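Local coordinates for penicillin-binding protein 1A (Mycobacterium tuberculosis, PDB 5CXW) that polymerises and cross-links peptidoglycan for the mycobacterial cell wall, its penicillin-sensitive transpeptidase domain being held here as the acyl-enzyme formed with penicillin V, at residues Gln94-Ala106 and Ile143-Tyr155. Sequence-based numbering, arbitrary orientation.
Sequences QTGSSFKVFALVA and IAEALKMSLNTSY. With 35P ((2R,4S)-5,5-dimethyl-2-{(1R)-2-oxo-1-[(phenoxyacetyl)amino]ethyl}-1,3-thiazolidine-4-carboxylic acid), chain C.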
# COMPACT_ATOMS: atom_id res chain seq x y z
N GLN A 94 0.88 -11.10 -2.41
CA GLN A 94 1.93 -10.51 -3.24
C GLN A 94 1.49 -9.14 -3.72
O GLN A 94 0.33 -8.95 -4.11
CB GLN A 94 2.27 -11.38 -4.47
CG GLN A 94 2.73 -12.78 -4.07
CD GLN A 94 3.12 -13.56 -5.28
OE1 GLN A 94 2.30 -13.78 -6.15
NE2 GLN A 94 4.37 -13.97 -5.35
N THR A 95 2.41 -8.19 -3.66
CA THR A 95 2.13 -6.77 -3.98
C THR A 95 2.51 -6.32 -5.38
O THR A 95 2.13 -5.18 -5.81
CB THR A 95 2.88 -5.88 -2.97
OG1 THR A 95 4.25 -6.24 -2.97
CG2 THR A 95 2.29 -6.08 -1.60
N GLY A 96 3.32 -7.15 -6.08
CA GLY A 96 3.78 -6.80 -7.38
C GLY A 96 4.51 -5.47 -7.33
O GLY A 96 5.19 -5.16 -6.36
N SER A 97 4.33 -4.67 -8.39
CA SER A 97 5.10 -3.46 -8.59
C SER A 97 4.81 -2.37 -7.57
O SER A 97 5.56 -1.38 -7.54
CB SER A 97 4.85 -2.89 -9.95
OG SER A 97 5.33 -3.79 -10.97
N SER A 98 3.79 -2.52 -6.73
CA SER A 98 3.56 -1.52 -5.70
C SER A 98 4.70 -1.51 -4.69
O SER A 98 4.88 -0.53 -3.95
CB SER A 98 2.20 -1.68 -5.04
OG SER A 98 2.06 -2.89 -4.33
N PHE A 99 5.49 -2.60 -4.67
CA PHE A 99 6.59 -2.69 -3.74
C PHE A 99 7.83 -1.93 -4.24
O PHE A 99 8.78 -1.68 -3.44
CB PHE A 99 6.97 -4.15 -3.49
CG PHE A 99 7.28 -4.42 -2.04
CD1 PHE A 99 6.25 -4.42 -1.13
CD2 PHE A 99 8.56 -4.65 -1.60
CE1 PHE A 99 6.48 -4.62 0.19
CE2 PHE A 99 8.79 -4.89 -0.24
CZ PHE A 99 7.76 -4.85 0.64
N LYS A 100 7.84 -1.50 -5.52
CA LYS A 100 9.00 -0.82 -6.06
C LYS A 100 9.37 0.46 -5.30
O LYS A 100 10.53 0.90 -5.33
CB LYS A 100 8.81 -0.44 -7.56
CG LYS A 100 8.82 -1.63 -8.48
CD LYS A 100 8.54 -1.29 -9.92
CE LYS A 100 8.51 -2.57 -10.70
NZ LYS A 100 8.07 -2.31 -12.03
N VAL A 101 8.36 1.11 -4.73
CA VAL A 101 8.58 2.38 -4.02
C VAL A 101 9.57 2.18 -2.91
O VAL A 101 10.31 3.10 -2.57
CB VAL A 101 7.28 3.06 -3.50
CG1 VAL A 101 6.31 3.25 -4.62
CG2 VAL A 101 6.69 2.31 -2.31
N PHE A 102 9.65 0.97 -2.34
CA PHE A 102 10.62 0.75 -1.25
C PHE A 102 12.03 0.61 -1.76
O PHE A 102 12.98 0.97 -1.04
CB PHE A 102 10.18 -0.45 -0.36
CG PHE A 102 8.80 -0.25 0.15
CD1 PHE A 102 8.50 0.88 0.90
CD2 PHE A 102 7.78 -1.11 -0.17
CE1 PHE A 102 7.20 1.13 1.34
CE2 PHE A 102 6.48 -0.86 0.28
CZ PHE A 102 6.19 0.27 1.02
N ALA A 103 12.20 0.09 -2.97
CA ALA A 103 13.51 0.15 -3.62
C ALA A 103 13.92 1.59 -3.87
O ALA A 103 15.09 1.98 -3.75
CB ALA A 103 13.57 -0.65 -4.89
N LEU A 104 12.98 2.43 -4.23
CA LEU A 104 13.30 3.84 -4.44
C LEU A 104 13.65 4.56 -3.16
O LEU A 104 14.63 5.33 -3.09
CB LEU A 104 12.14 4.51 -5.15
CG LEU A 104 12.35 5.96 -5.56
CD1 LEU A 104 13.57 6.21 -6.41
CD2 LEU A 104 11.13 6.50 -6.27
N VAL A 105 12.92 4.25 -2.08
CA VAL A 105 13.31 4.73 -0.78
C VAL A 105 14.75 4.36 -0.48
O VAL A 105 15.57 5.21 -0.08
CB VAL A 105 12.41 4.21 0.38
CG1 VAL A 105 12.96 4.61 1.71
CG2 VAL A 105 10.98 4.77 0.26
N ALA A 106 15.06 3.08 -0.62
CA ALA A 106 16.39 2.59 -0.31
C ALA A 106 17.49 3.31 -1.11
O ALA A 106 18.55 3.64 -0.57
CB ALA A 106 16.50 1.10 -0.59
N ILE A 143 15.29 6.79 -12.83
CA ILE A 143 14.48 5.94 -11.95
C ILE A 143 13.08 6.50 -11.58
O ILE A 143 12.19 5.72 -11.22
CB ILE A 143 15.26 5.51 -10.71
CG1 ILE A 143 15.67 6.67 -9.82
CG2 ILE A 143 16.45 4.66 -11.11
CD1 ILE A 143 16.37 6.20 -8.52
N ALA A 144 12.86 7.78 -11.71
CA ALA A 144 11.51 8.33 -11.60
C ALA A 144 10.61 7.94 -12.79
O ALA A 144 9.45 7.49 -12.60
CB ALA A 144 11.54 9.80 -11.47
N GLU A 145 11.16 8.06 -14.00
CA GLU A 145 10.47 7.65 -15.21
C GLU A 145 10.21 6.14 -15.18
O GLU A 145 9.13 5.69 -15.53
CB GLU A 145 11.26 8.09 -16.43
CG GLU A 145 10.69 7.66 -17.78
CD GLU A 145 9.59 8.54 -18.33
OE1 GLU A 145 9.08 8.19 -19.42
OE2 GLU A 145 9.27 9.57 -17.72
N ALA A 146 11.20 5.35 -14.73
CA ALA A 146 11.02 3.90 -14.67
C ALA A 146 9.98 3.51 -13.62
O ALA A 146 9.37 2.49 -13.78
CB ALA A 146 12.35 3.19 -14.40
N LEU A 147 9.78 4.33 -12.59
CA LEU A 147 8.74 4.01 -11.61
C LEU A 147 7.35 4.22 -12.25
O LEU A 147 6.45 3.37 -12.13
CB LEU A 147 8.84 4.87 -10.35
CG LEU A 147 7.86 4.49 -9.22
CD1 LEU A 147 8.23 3.15 -8.52
CD2 LEU A 147 7.83 5.61 -8.22
N LYS A 148 7.21 5.36 -12.91
CA LYS A 148 5.93 5.69 -13.59
C LYS A 148 5.60 4.60 -14.61
O LYS A 148 4.47 4.11 -14.67
CB LYS A 148 6.02 7.08 -14.21
CG LYS A 148 4.76 7.49 -14.98
CD LYS A 148 4.89 8.89 -15.58
CE LYS A 148 5.93 9.03 -16.66
NZ LYS A 148 6.15 10.50 -16.96
N MET A 149 6.57 4.23 -15.45
CA MET A 149 6.32 3.22 -16.49
C MET A 149 6.29 1.80 -15.94
O MET A 149 5.91 0.85 -16.64
CB MET A 149 7.38 3.33 -17.59
CG MET A 149 7.27 4.59 -18.38
SD MET A 149 8.66 4.71 -19.57
CE MET A 149 8.18 3.38 -20.64
N SER A 150 6.70 1.69 -14.69
CA SER A 150 6.77 0.45 -13.93
C SER A 150 7.63 -0.61 -14.62
O SER A 150 7.18 -1.69 -14.97
CB SER A 150 5.40 -0.06 -13.54
OG SER A 150 5.56 -0.84 -12.35
N LEU A 151 8.87 -0.20 -14.87
CA LEU A 151 9.79 -1.09 -15.55
C LEU A 151 10.45 -2.06 -14.59
O LEU A 151 11.26 -1.65 -13.77
CB LEU A 151 10.81 -0.29 -16.35
CG LEU A 151 10.16 0.70 -17.34
CD1 LEU A 151 11.29 1.51 -17.98
CD2 LEU A 151 9.31 0.02 -18.34
N ASN A 152 10.14 -3.34 -14.71
CA ASN A 152 10.73 -4.40 -13.87
C ASN A 152 12.25 -4.45 -14.04
O ASN A 152 12.99 -4.65 -13.06
CB ASN A 152 10.18 -5.76 -14.22
CG ASN A 152 8.80 -6.00 -13.70
OD1 ASN A 152 8.08 -5.10 -13.23
ND2 ASN A 152 8.39 -7.30 -13.81
N THR A 153 12.71 -4.33 -15.28
CA THR A 153 14.13 -4.52 -15.57
C THR A 153 14.93 -3.40 -14.86
O THR A 153 15.94 -3.65 -14.17
CB THR A 153 14.36 -4.48 -17.07
OG1 THR A 153 13.84 -3.26 -17.57
CG2 THR A 153 13.73 -5.68 -17.77
N SER A 154 14.46 -2.16 -15.00
CA SER A 154 15.17 -1.02 -14.42
C SER A 154 15.22 -1.12 -12.90
O SER A 154 16.25 -0.83 -12.27
CB SER A 154 14.39 0.25 -14.79
OG SER A 154 14.24 0.40 -16.20
N TYR A 155 14.11 -1.54 -12.30
CA TYR A 155 14.01 -1.64 -10.83
C TYR A 155 14.88 -2.81 -10.31
O TYR A 155 15.39 -2.75 -9.21
CB TYR A 155 12.53 -1.61 -10.32
CG TYR A 155 12.26 -0.16 -10.01
CD1 TYR A 155 12.04 0.79 -11.02
CD2 TYR A 155 12.35 0.31 -8.73
CE1 TYR A 155 11.94 2.16 -10.73
CE2 TYR A 155 12.26 1.65 -8.40
CZ TYR A 155 12.05 2.59 -9.40
OH TYR A 155 12.03 3.91 -9.10
C24 35P C . 4.17 -11.23 -16.31
C23 35P C . 3.49 -12.29 -16.91
C22 35P C . 2.13 -12.41 -16.75
C21 35P C . 1.41 -11.48 -16.01
C20 35P C . 2.06 -10.42 -15.42
C19 35P C . 3.46 -10.29 -15.57
O1 35P C . 4.17 -9.25 -15.02
C2 35P C . 3.46 -8.14 -14.49
C3 35P C . 4.43 -7.02 -14.22
O18 35P C . 5.46 -6.95 -14.87
N4 35P C . 4.04 -6.17 -13.28
C5 35P C . 4.84 -5.00 -12.95
C6 35P C . 4.49 -4.63 -11.56
O17 35P C . 3.45 -4.96 -10.96
C8 35P C . 4.57 -3.74 -13.88
N7 35P C . 3.62 -3.00 -13.09
S11 35P C . 3.81 -3.95 -15.40
C10 35P C . 2.28 -3.23 -15.03
C12 35P C . 1.14 -4.08 -15.57
C15 35P C . 2.11 -1.85 -15.61
C9 35P C . 2.26 -3.22 -13.50
C13 35P C . 1.37 -2.25 -12.78
O14 35P C . 1.91 -1.18 -12.38
O16 35P C . 0.19 -2.60 -12.58
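At the edge of the Tyr-155 ring, near its plane, lie Ala-103 CB and the backbone N of Leu-104, and Ile-143 O also sits at the edge, where it accepts a hydrogen bond from Tyr-155 OH at 2.8 Å, the hydroxyl standing above the carbonyl plane. The carboxamide of Asn-152, a second flat group, splits its work, OD1 turning to Lys-100 and ND2 weakly to the phenoxyacetyl carbonyl O18 of 35P. Together the segments bring the SxxK motif, Ser-97 and Lys-100, against the SxN motif, Ser-150 to Asn-152, in the active-site cleft of a penicillin-binding transpeptidase domain.

Beyond CG, Lys-100 is fully extended, its methylenes running beside Tyr-155 CG and CD2, which brings NZ between Ser-150 OG and Asn-152 OD1. There NZ donates to Ser-150 OG at 2.9 Å. Its bond to Asn-152 OD1, 3.0 Å long, lies in the carbonyl plane on a lone pair, with a C=O...N angle of 145°. A weak bond at 3.3 Å also links Lys-100 NZ to Ser-97 OG. Lys-291 NZ, from strand 289-296, is a further partner of Ser-150 OG. Positive phi at Ser-150, the C' residue of a Schellman motif, ends helix 143-149, and chi1 of -153° sets OG anti to the backbone N, where it meets both lysines and accepts from N7 of 35P.

Deeper, the contact is apolar. Helix 143-149 runs nearly antiparallel to helix 100-106, at 170°, and Leu-104 spreads its two methyls, CD1 onto Ile-143 CD1 at 3.5 Å and CD2 onto Leu-147 CD2.

Ser-97 OG is bonded covalently to C6 of the opened penicillin, while Ser-97 N donates to its acyl oxygen O17 at 2.7 Å.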